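Local coordinates for protein L-asparaginase I (Vibrio cholerae, PDB 2OCD) that probably hydrolyses L-asparagine to L-aspartate and ammonium as a cytoplasmic homotetramer of the asparaginase 1 family, at residues 52-57 with 72-77; 61-66 with 87-92. All coordinates share one frame; numbering follows the deposited sequence.

Interaction 1 of 2, residues 52-57 with 72-77; sequences HEYDPL and ADDIAA. With ACT (acetate ion), chain F.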
# COMPACT_ATOMS: atom_id res chain seq x y z
N HIS B 52 36.27 -3.50 -12.32
CA HIS B 52 36.79 -3.10 -13.60
C HIS B 52 35.90 -2.02 -14.18
O HIS B 52 34.74 -2.23 -14.39
CB HIS B 52 36.77 -4.29 -14.59
CG HIS B 52 37.09 -3.91 -16.02
ND1 HIS B 52 38.26 -3.28 -16.38
CD2 HIS B 52 36.40 -4.10 -17.16
CE1 HIS B 52 38.27 -3.09 -17.69
NE2 HIS B 52 37.15 -3.57 -18.19
N GLU B 53 36.45 -0.85 -14.45
CA GLU B 53 35.69 0.19 -15.14
C GLU B 53 35.86 0.04 -16.66
O GLU B 53 36.98 -0.12 -17.17
CB GLU B 53 36.13 1.58 -14.70
CG GLU B 53 35.59 2.65 -15.59
CD GLU B 53 35.76 4.06 -15.04
OE1 GLU B 53 36.20 4.23 -13.88
OE2 GLU B 53 35.43 5.00 -15.79
N TYR B 54 34.75 0.11 -17.38
CA TYR B 54 34.76 -0.15 -18.82
C TYR B 54 35.39 1.06 -19.48
O TYR B 54 35.29 2.18 -18.94
CB TYR B 54 33.34 -0.41 -19.37
CG TYR B 54 32.87 -1.83 -19.24
CD1 TYR B 54 33.24 -2.61 -18.18
CD2 TYR B 54 32.05 -2.38 -20.18
CE1 TYR B 54 32.82 -3.91 -18.06
CE2 TYR B 54 31.62 -3.68 -20.09
CZ TYR B 54 32.00 -4.45 -19.03
OH TYR B 54 31.60 -5.78 -18.91
N ASP B 55 36.07 0.82 -20.60
CA ASP B 55 36.76 1.86 -21.35
C ASP B 55 36.67 1.50 -22.84
O ASP B 55 37.51 0.79 -23.38
CB ASP B 55 38.23 1.97 -20.85
CG ASP B 55 39.00 3.12 -21.52
OD1 ASP B 55 38.35 3.96 -22.20
OD2 ASP B 55 40.25 3.19 -21.37
N PRO B 56 35.69 2.06 -23.54
CA PRO B 56 34.98 3.26 -23.11
C PRO B 56 33.78 2.91 -22.24
O PRO B 56 33.28 1.79 -22.28
CB PRO B 56 34.53 3.87 -24.43
CG PRO B 56 34.30 2.62 -25.36
CD PRO B 56 35.14 1.50 -24.79
N LEU B 57 33.38 3.87 -21.44
CA LEU B 57 32.19 3.78 -20.60
C LEU B 57 30.96 3.75 -21.50
O LEU B 57 30.96 4.34 -22.58
CB LEU B 57 32.12 5.01 -19.70
CG LEU B 57 31.54 4.86 -18.30
CD1 LEU B 57 32.25 3.80 -17.49
CD2 LEU B 57 31.70 6.23 -17.62
N ALA B 72 28.56 -9.70 -21.66
CA ALA B 72 28.57 -11.17 -21.61
C ALA B 72 30.00 -11.69 -21.73
O ALA B 72 30.44 -12.52 -20.97
CB ALA B 72 27.69 -11.74 -22.72
N ASP B 73 30.74 -11.20 -22.70
CA ASP B 73 32.11 -11.69 -22.90
C ASP B 73 33.01 -11.41 -21.73
O ASP B 73 33.91 -12.16 -21.46
CB ASP B 73 32.71 -11.09 -24.14
CG ASP B 73 32.04 -11.57 -25.40
OD1 ASP B 73 31.38 -12.64 -25.39
OD2 ASP B 73 32.19 -10.84 -26.42
N ASP B 74 32.75 -10.30 -21.05
CA ASP B 74 33.56 -9.88 -19.93
C ASP B 74 33.26 -10.85 -18.79
O ASP B 74 34.16 -11.50 -18.23
CB ASP B 74 33.20 -8.45 -19.60
CG ASP B 74 33.89 -7.93 -18.39
OD1 ASP B 74 33.39 -7.03 -17.67
OD2 ASP B 74 34.96 -8.44 -18.14
N ILE B 75 31.99 -11.03 -18.50
CA ILE B 75 31.60 -12.05 -17.52
C ILE B 75 32.26 -13.44 -17.76
O ILE B 75 32.89 -14.02 -16.82
CB ILE B 75 30.05 -12.14 -17.42
CG1 ILE B 75 29.52 -10.82 -16.88
CG2 ILE B 75 29.61 -13.29 -16.46
CD1 ILE B 75 30.14 -10.49 -15.55
N ALA B 76 32.10 -13.96 -18.98
CA ALA B 76 32.68 -15.26 -19.40
C ALA B 76 34.17 -15.35 -19.07
O ALA B 76 34.64 -16.36 -18.52
CB ALA B 76 32.49 -15.47 -20.91
N ALA B 77 34.90 -14.29 -19.41
CA ALA B 77 36.32 -14.26 -19.20
C ALA B 77 36.57 -14.33 -17.72
O ALA B 77 37.57 -14.88 -17.31
CB ALA B 77 36.91 -13.02 -19.76
C ACT F . 35.96 -4.46 -21.06
O ACT F . 36.41 -3.27 -21.03
OXT ACT F . 34.85 -4.59 -21.60
CH3 ACT F . 36.70 -5.65 -20.49
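Y54 reaches across to D74 inside a beta-alpha-beta unit of the N-terminal asparaginase domain: strand 48-58, at one border of the parallel part of the sheet, is followed by helix 65-78, whose residues 72-77 face it here. A single short hydrogen bond joins the two, from Y54 OH to D74 OD1 at 2.5 Å. The side chains approach from opposite directions. With CG anti to its carbonyl carbon (chi1 -85°), the tyrosine stretches its ring across to the helix, and the aspartate, CG anti to the backbone N, comes out to meet it. The hydroxyl uses the anti side of OD1, tilted 17° out of the carboxylate plane, while ring and carboxylate planes stand 64° apart. OD1 sits at the ring edge, near its plane, 3.2 Å from Y54 CE1. The other oxygen, D74 OD2, is weakly bonded to Y7 OH on the neighbouring strand 5-12, so each carboxylate oxygen has a tyrosine hydroxyl. H52 adds a lighter touch, its CD2 4.2 Å from D74 OD1. A nearby negative carboxylate might favour a protonated imidazole. An acetate ion, probably from the crystallisation liquor, lies between H52 and Y54: its OXT lies over the centre of one Y54 face, 3.6 Å above the ring plane, and its O accepts an almost straight hydrogen bond from H52 NE2 at 3.0 Å.

Interaction 2 of 2, residues 61-66 with 87-92; sequences SDMTPA and ILHGTD. With ACT (acetate ion), chain G.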
# COMPACT_ATOMS: atom_id res chain seq x y z
N SER B 61 21.31 4.75 -22.73
CA SER B 61 20.37 5.01 -23.82
C SER B 61 20.94 4.72 -25.21
O SER B 61 20.19 4.50 -26.14
CB SER B 61 19.84 6.45 -23.75
OG SER B 61 20.85 7.36 -23.35
N ASP B 62 22.27 4.71 -25.35
CA ASP B 62 22.93 4.37 -26.60
C ASP B 62 23.26 2.91 -26.76
O ASP B 62 23.64 2.49 -27.84
CB ASP B 62 24.18 5.19 -26.72
CG ASP B 62 23.89 6.67 -26.75
OD1 ASP B 62 22.70 7.06 -27.00
OD2 ASP B 62 24.83 7.47 -26.49
N MSE B 63 23.10 2.12 -25.69
CA MSE B 63 23.42 0.70 -25.71
C MSE B 63 22.97 0.01 -27.00
O MSE B 63 21.98 0.39 -27.63
CB MSE B 63 22.72 -0.07 -24.57
CG MSE B 63 23.08 0.25 -23.14
SE MSE B 63 24.75 -0.44 -22.53
CE MSE B 63 24.41 -2.39 -22.62
N THR B 64 23.63 -1.10 -27.28
CA THR B 64 23.47 -1.87 -28.48
C THR B 64 23.65 -3.32 -28.13
O THR B 64 24.23 -3.67 -27.07
CB THR B 64 24.51 -1.39 -29.52
OG1 THR B 64 23.84 -0.57 -30.49
CG2 THR B 64 25.22 -2.54 -30.17
N PRO B 65 23.14 -4.21 -28.97
CA PRO B 65 23.39 -5.60 -28.67
C PRO B 65 24.90 -5.96 -28.75
O PRO B 65 25.34 -6.87 -28.02
CB PRO B 65 22.55 -6.33 -29.71
CG PRO B 65 21.47 -5.29 -30.11
CD PRO B 65 22.26 -4.03 -30.14
N ALA B 66 25.67 -5.25 -29.58
CA ALA B 66 27.15 -5.28 -29.47
C ALA B 66 27.63 -5.04 -28.02
O ALA B 66 28.47 -5.77 -27.50
CB ALA B 66 27.82 -4.30 -30.44
N ILE B 87 26.86 -6.05 -12.03
CA ILE B 87 27.04 -5.21 -13.19
C ILE B 87 26.39 -3.87 -12.86
O ILE B 87 25.16 -3.78 -12.74
CB ILE B 87 26.39 -5.85 -14.44
CG1 ILE B 87 27.16 -7.11 -14.87
CG2 ILE B 87 26.33 -4.89 -15.62
CD1 ILE B 87 26.28 -8.15 -15.65
N LEU B 88 27.23 -2.85 -12.70
CA LEU B 88 26.76 -1.44 -12.60
C LEU B 88 26.49 -0.88 -13.96
O LEU B 88 27.26 -1.03 -14.85
CB LEU B 88 27.75 -0.53 -11.86
CG LEU B 88 28.06 -0.98 -10.44
CD1 LEU B 88 29.05 0.03 -9.78
CD2 LEU B 88 26.68 -1.21 -9.62
N HIS B 89 25.37 -0.20 -14.08
CA HIS B 89 24.70 0.07 -15.36
C HIS B 89 23.80 1.30 -15.17
O HIS B 89 23.31 1.53 -14.10
CB HIS B 89 23.86 -1.15 -15.71
CG HIS B 89 23.36 -1.18 -17.12
ND1 HIS B 89 22.47 -0.25 -17.63
CD2 HIS B 89 23.61 -2.05 -18.13
CE1 HIS B 89 22.19 -0.56 -18.88
NE2 HIS B 89 22.86 -1.65 -19.21
N GLY B 90 23.62 2.11 -16.20
CA GLY B 90 22.66 3.17 -16.14
C GLY B 90 21.25 2.59 -16.21
O GLY B 90 21.04 1.55 -16.82
N THR B 91 20.30 3.30 -15.59
CA THR B 91 18.94 2.81 -15.45
C THR B 91 18.11 2.83 -16.74
O THR B 91 17.18 2.03 -16.89
CB THR B 91 18.12 3.56 -14.32
OG1 THR B 91 18.08 4.95 -14.64
CG2 THR B 91 18.71 3.36 -12.93
N ASP B 92 18.37 3.73 -17.68
CA ASP B 92 17.41 3.82 -18.79
C ASP B 92 17.14 2.47 -19.48
O ASP B 92 16.01 2.19 -19.87
CB ASP B 92 17.84 4.87 -19.82
CG ASP B 92 17.66 6.30 -19.32
OD1 ASP B 92 18.23 7.23 -19.94
OD2 ASP B 92 16.97 6.50 -18.29
C ACT G . 21.50 6.86 -17.66
O ACT G . 22.49 6.93 -16.88
OXT ACT G . 20.51 6.22 -17.25
CH3 ACT G . 21.45 7.52 -19.02
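M63 and H89 approach each other from opposite directions, in the loops that shape the predicted active site of the N-terminal asparaginase domain. M63 is a selenomethionine. Its CB leaves the backbone toward residues 87-92, and CG lies anti to the carbonyl carbon (chi1 -64°), carrying the chain on in that direction. It then bends at both chi2 and chi3, which folds the end against the imidazole. SE stands 4.0 Å from H89 NE2 and 4.8 Å from the ring centroid, 49° off the ring normal: an oblique selenium-aromatic contact. CE finishes the chain 3.8 Å from that same NE2. NE2 is also hydrogen-bonded to T97 OG1 on helix 94-104, which helps fix the turn of the imidazole.

Two residues before M63, S61 CB rests 4.2 Å from D92 OD1. No hydrogen bond joins the two residues; their polar ends have partners elsewhere: S61 OG with D59, D92 OD2 in a salt bridge with K163, and D92 OD1 with N247 ND2 of the second subunit. K163 NZ also bonds T91 OG1, consistent with the Thr-Lys-Asp cluster of this enzyme family. An acetate ion, probably from the crystallisation liquor, lies beside these residues, held weakly by D92 N to its OXT at 3.3 Å; T91 is a predicted active-site residue, and T91 and D92 are predicted to bind substrate. In the fold, the contact lies just beyond the C-terminal end of strand 84-88, which runs between strands 5-12 and 112-115, with M63 leading into helix 65-78 and T97 of helix 94-104 packed beside it.

From the N terminus, strand 5-12 comes first and ends up between strands 48-58 and 84-88. The chain then runs along 48-58, through the loop at 61-64 and down helix 65-78, where interaction 1 closes its loop by joining 72-77 back to 52-57. Before that closure the chain has already passed 61-66, which waits for 87-92 beyond strand 84-88 to close interaction 2. The two contacts therefore cross, their segments alternating and their centres about 12 Å apart. Both involve helix 65-78 or its lead-in: interaction 1 ties its later turns to the border strand, and interaction 2 ties the loop leading into that helix to the predicted active-site loop.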